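Local coordinates for leucine-rich repeat protein (Bacteroides thetaiotaomicron, PDB 4ECN) that is of unknown function but, as an extracellular leucine-rich repeat protein, probably binds other proteins, at residues A273-W278 against D309-Q314. Residues are numbered along the deposited sequence; the frame is centred on the assembly and turned at random.
With NA (sodium ion), chain B.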
ATOM      1  N   ALA A 273       9.014  -4.948  23.915  1.00 46.61           N
ATOM      2  CA  ALA A 273       9.729  -4.866  22.645  1.00 44.84           C
ATOM      3  C   ALA A 273       8.982  -3.912  21.714  1.00 48.40           C
ATOM      4  O   ALA A 273       9.623  -3.078  21.087  1.00 48.62           O
ATOM      5  CB  ALA A 273       9.868  -6.245  22.027  1.00 45.41           C
ATOM      6  N   LEU A 274       7.621  -3.976  21.670  1.00 43.86           N
ATOM      7  CA  LEU A 274       6.834  -3.031  20.877  1.00 42.22           C
ATOM      8  C   LEU A 274       7.137  -1.595  21.295  1.00 46.80           C
ATOM      9  O   LEU A 274       7.361  -0.760  20.417  1.00 47.07           O
ATOM     10  CB  LEU A 274       5.331  -3.276  20.994  1.00 41.49           C
ATOM     11  CG  LEU A 274       4.715  -4.527  20.360  1.00 45.83           C
ATOM     12  CD1 LEU A 274       3.241  -4.572  20.668  1.00 44.32           C
ATOM     13  CD2 LEU A 274       4.876  -4.537  18.833  1.00 48.51           C
ATOM     14  N   LYS A 275       7.212  -1.313  22.631  1.00 41.69           N
ATOM     15  CA  LYS A 275       7.478   0.042  23.094  1.00 40.22           C
ATOM     16  C   LYS A 275       8.864   0.458  22.664  1.00 46.34           C
ATOM     17  O   LYS A 275       9.034   1.599  22.228  1.00 47.83           O
ATOM     18  CB  LYS A 275       7.298   0.217  24.599  1.00 41.18           C
ATOM     19  CG  LYS A 275       6.937   1.674  24.935  1.00 49.96           C
ATOM     20  CD  LYS A 275       6.915   1.978  26.434  1.00 61.45           C
ATOM     21  CE  LYS A 275       6.366   3.340  26.815  1.00 66.17           C
ATOM     22  NZ  LYS A 275       7.153   4.481  26.275  1.00 70.69           N
ATOM     23  N   ALA A 276       9.840  -0.475  22.708  1.00 42.14           N
ATOM     24  CA  ALA A 276      11.214  -0.203  22.260  1.00 41.14           C
ATOM     25  C   ALA A 276      11.207   0.202  20.779  1.00 48.19           C
ATOM     26  O   ALA A 276      11.634   1.309  20.468  1.00 50.01           O
ATOM     27  CB  ALA A 276      12.116  -1.411  22.493  1.00 41.41           C
ATOM     28  N   ILE A 277      10.639  -0.652  19.893  1.00 44.88           N
ATOM     29  CA  ILE A 277      10.498  -0.444  18.446  1.00 44.34           C
ATOM     30  C   ILE A 277       9.868   0.934  18.174  1.00 48.27           C
ATOM     31  O   ILE A 277      10.417   1.700  17.372  1.00 48.00           O
ATOM     32  CB  ILE A 277       9.651  -1.601  17.850  1.00 46.79           C
ATOM     33  CG1 ILE A 277      10.420  -2.947  17.962  1.00 47.00           C
ATOM     34  CG2 ILE A 277       9.214  -1.301  16.402  1.00 46.27           C
ATOM     35  CD1 ILE A 277       9.549  -4.224  17.873  1.00 49.50           C
ATOM     36  N   TRP A 278       8.762   1.261  18.892  1.00 43.93           N
ATOM     37  CA  TRP A 278       8.030   2.523  18.777  1.00 43.26           C
ATOM     38  C   TRP A 278       8.937   3.707  19.168  1.00 47.25           C
ATOM     39  O   TRP A 278       9.031   4.673  18.413  1.00 46.95           O
ATOM     40  CB  TRP A 278       6.767   2.473  19.648  1.00 42.13           C
ATOM     41  CG  TRP A 278       5.863   3.672  19.544  1.00 42.66           C
ATOM     42  CD1 TRP A 278       4.945   3.922  18.571  1.00 44.60           C
ATOM     43  CD2 TRP A 278       5.669   4.682  20.544  1.00 42.93           C
ATOM     44  NE1 TRP A 278       4.269   5.086  18.845  1.00 43.37           N
ATOM     45  CE2 TRP A 278       4.673   5.559  20.065  1.00 45.39           C
ATOM     46  CE3 TRP A 278       6.267   4.949  21.797  1.00 44.51           C
ATOM     47  CZ2 TRP A 278       4.279   6.702  20.773  1.00 44.36           C
ATOM     48  CZ3 TRP A 278       5.866   6.076  22.495  1.00 45.25           C
ATOM     49  CH2 TRP A 278       4.888   6.940  21.979  1.00 45.14           C
ATOM     50  N   ASP A 309      -0.825  -4.689  30.462  1.00 52.60           N
ATOM     51  CA  ASP A 309      -1.544  -5.830  29.934  1.00 53.01           C
ATOM     52  C   ASP A 309      -2.279  -5.508  28.624  1.00 57.41           C
ATOM     53  O   ASP A 309      -2.624  -6.428  27.874  1.00 58.16           O
ATOM     54  CB  ASP A 309      -2.549  -6.308  30.974  1.00 56.34           C
ATOM     55  CG  ASP A 309      -2.739  -7.804  30.941  1.00 78.83           C
ATOM     56  OD1 ASP A 309      -1.722  -8.536  31.053  1.00 80.99           O
ATOM     57  OD2 ASP A 309      -3.906  -8.251  30.832  1.00 89.47           O
HETATM   58  N   MSE A 310      -2.499  -4.211  28.333  1.00 52.49           N
HETATM   59  CA  MSE A 310      -3.213  -3.755  27.133  1.00 50.15           C
HETATM   60  C   MSE A 310      -2.283  -3.280  26.011  1.00 52.63           C
HETATM   61  O   MSE A 310      -2.783  -2.929  24.932  1.00 52.47           O
HETATM   62  CB  MSE A 310      -4.165  -2.595  27.491  1.00 51.56           C
HETATM   63  CG  MSE A 310      -5.342  -3.011  28.359  1.00 58.61           C
HETATM   64 SE   MSE A 310      -6.306  -4.479  27.554  0.75 66.19          SE
HETATM   65  CE  MSE A 310      -5.861  -5.939  28.839  1.00 63.43           C
ATOM     66  N   TRP A 311      -0.953  -3.279  26.241  1.00 46.77           N
ATOM     67  CA  TRP A 311       0.020  -2.776  25.276  1.00 45.32           C
ATOM     68  C   TRP A 311       0.024  -3.562  23.956  1.00 47.64           C
ATOM     69  O   TRP A 311       0.475  -3.001  22.963  1.00 47.02           O
ATOM     70  CB  TRP A 311       1.427  -2.761  25.869  1.00 44.31           C
ATOM     71  CG  TRP A 311       1.675  -1.642  26.838  1.00 45.07           C
ATOM     72  CD1 TRP A 311       0.741  -0.900  27.501  1.00 47.83           C
ATOM     73  CD2 TRP A 311       2.943  -1.231  27.344  1.00 45.21           C
ATOM     74  NE1 TRP A 311       1.354  -0.036  28.376  1.00 47.16           N
ATOM     75  CE2 TRP A 311       2.705  -0.218  28.303  1.00 48.75           C
ATOM     76  CE3 TRP A 311       4.269  -1.660  27.126  1.00 46.46           C
ATOM     77  CZ2 TRP A 311       3.738   0.403  29.003  1.00 48.11           C
ATOM     78  CZ3 TRP A 311       5.291  -1.050  27.832  1.00 47.55           C
ATOM     79  CH2 TRP A 311       5.022  -0.036  28.760  1.00 48.26           C
ATOM     80  N   GLY A 312      -0.533  -4.773  23.928  1.00 44.64           N
ATOM     81  CA  GLY A 312      -0.669  -5.562  22.704  1.00 45.22           C
ATOM     82  C   GLY A 312      -1.802  -5.102  21.800  1.00 51.71           C
ATOM     83  O   GLY A 312      -1.847  -5.468  20.621  1.00 52.58           O
ATOM     84  N   ASP A 313      -2.739  -4.304  22.349  1.00 48.92           N
ATOM     85  CA  ASP A 313      -3.853  -3.716  21.608  1.00 48.31           C
ATOM     86  C   ASP A 313      -3.371  -2.429  20.911  1.00 51.74           C
ATOM     87  O   ASP A 313      -3.415  -1.324  21.484  1.00 52.98           O
ATOM     88  CB  ASP A 313      -5.030  -3.445  22.556  1.00 50.46           C
ATOM     89  CG  ASP A 313      -6.349  -3.063  21.909  1.00 59.01           C
ATOM     90  OD1 ASP A 313      -6.327  -2.407  20.837  1.00 57.87           O
ATOM     91  OD2 ASP A 313      -7.400  -3.315  22.531  1.00 67.59           O
ATOM     92  N   GLN A 314      -2.877  -2.587  19.675  1.00 45.41           N
ATOM     93  CA  GLN A 314      -2.374  -1.466  18.890  1.00 43.37           C
ATOM     94  C   GLN A 314      -2.827  -1.545  17.442  1.00 47.68           C
ATOM     95  O   GLN A 314      -2.886  -2.652  16.884  1.00 47.23           O
ATOM     96  CB  GLN A 314      -0.836  -1.412  18.925  1.00 44.10           C
ATOM     97  CG  GLN A 314      -0.184  -1.271  20.294  1.00 44.86           C
ATOM     98  CD  GLN A 314      -0.547  -0.043  21.088  1.00 59.50           C
ATOM     99  OE1 GLN A 314      -1.056   0.961  20.582  1.00 60.72           O
ATOM    100  NE2 GLN A 314      -0.276  -0.106  22.370  1.00 43.38           N
TER
HETATM  101 NA    NA B1001      -4.956  -4.390  16.662  1.00 59.98          NA
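K275 lays the aliphatic part of its side chain obliquely against the six-membered ring of W311. Its CD does most of the touching, 3.6 Å from W311 CH2, while K275 CB stands 4.0 Å from W311 CZ3. The lysine leaves the helix with CG anti to its backbone N (chi1 -153°) and runs extended as far as CE, which carries the methylenes across to the six-membered ring at a slant; the bend at chi4 then turns the ammonium group, and NZ forms a salt bridge with E279 on the same helix. At the other end of the indole, W311 NE1 donates to the carbonyl of K306. The ring of F304, which K275 also touches, meets W311 edge-to-face. With an alanine in place of W311, the K275 methylenes would probably lose the surface they rest on, F304 one of its aromatic neighbours and the K306 carbonyl its indole donor.

One residue back on the helix, L274 points toward the loop as well, and its CD1 comes 3.9 Å from W311 O, a plain van der Waals approach. The leucine also touches V325 and L328 of strand 325-329, part of the parallel run of the leucine-rich repeat sheet. Helix 266-280 and the loop ahead of strand 317-319 thus meet at the N-terminal end of that sheet, as would fit a cap on the repeats.

The same W311 carbonyl accepts Q314 NE2 at 3.0 Å. The donor sits above the carbonyl plane, 37° out of it, whereas the oxygen lies close to the plane of the glutamine amide. Q314 NE2 also bonds to the carbonyl of N303, so two acceptors hold the amide's rotation. W311 is the second residue of the type I turn M310-D313, closed by D313 N to M310 O; just past it, Q314 O binds the sodium ion at 2.7 Å, together with the carbonyl of V317.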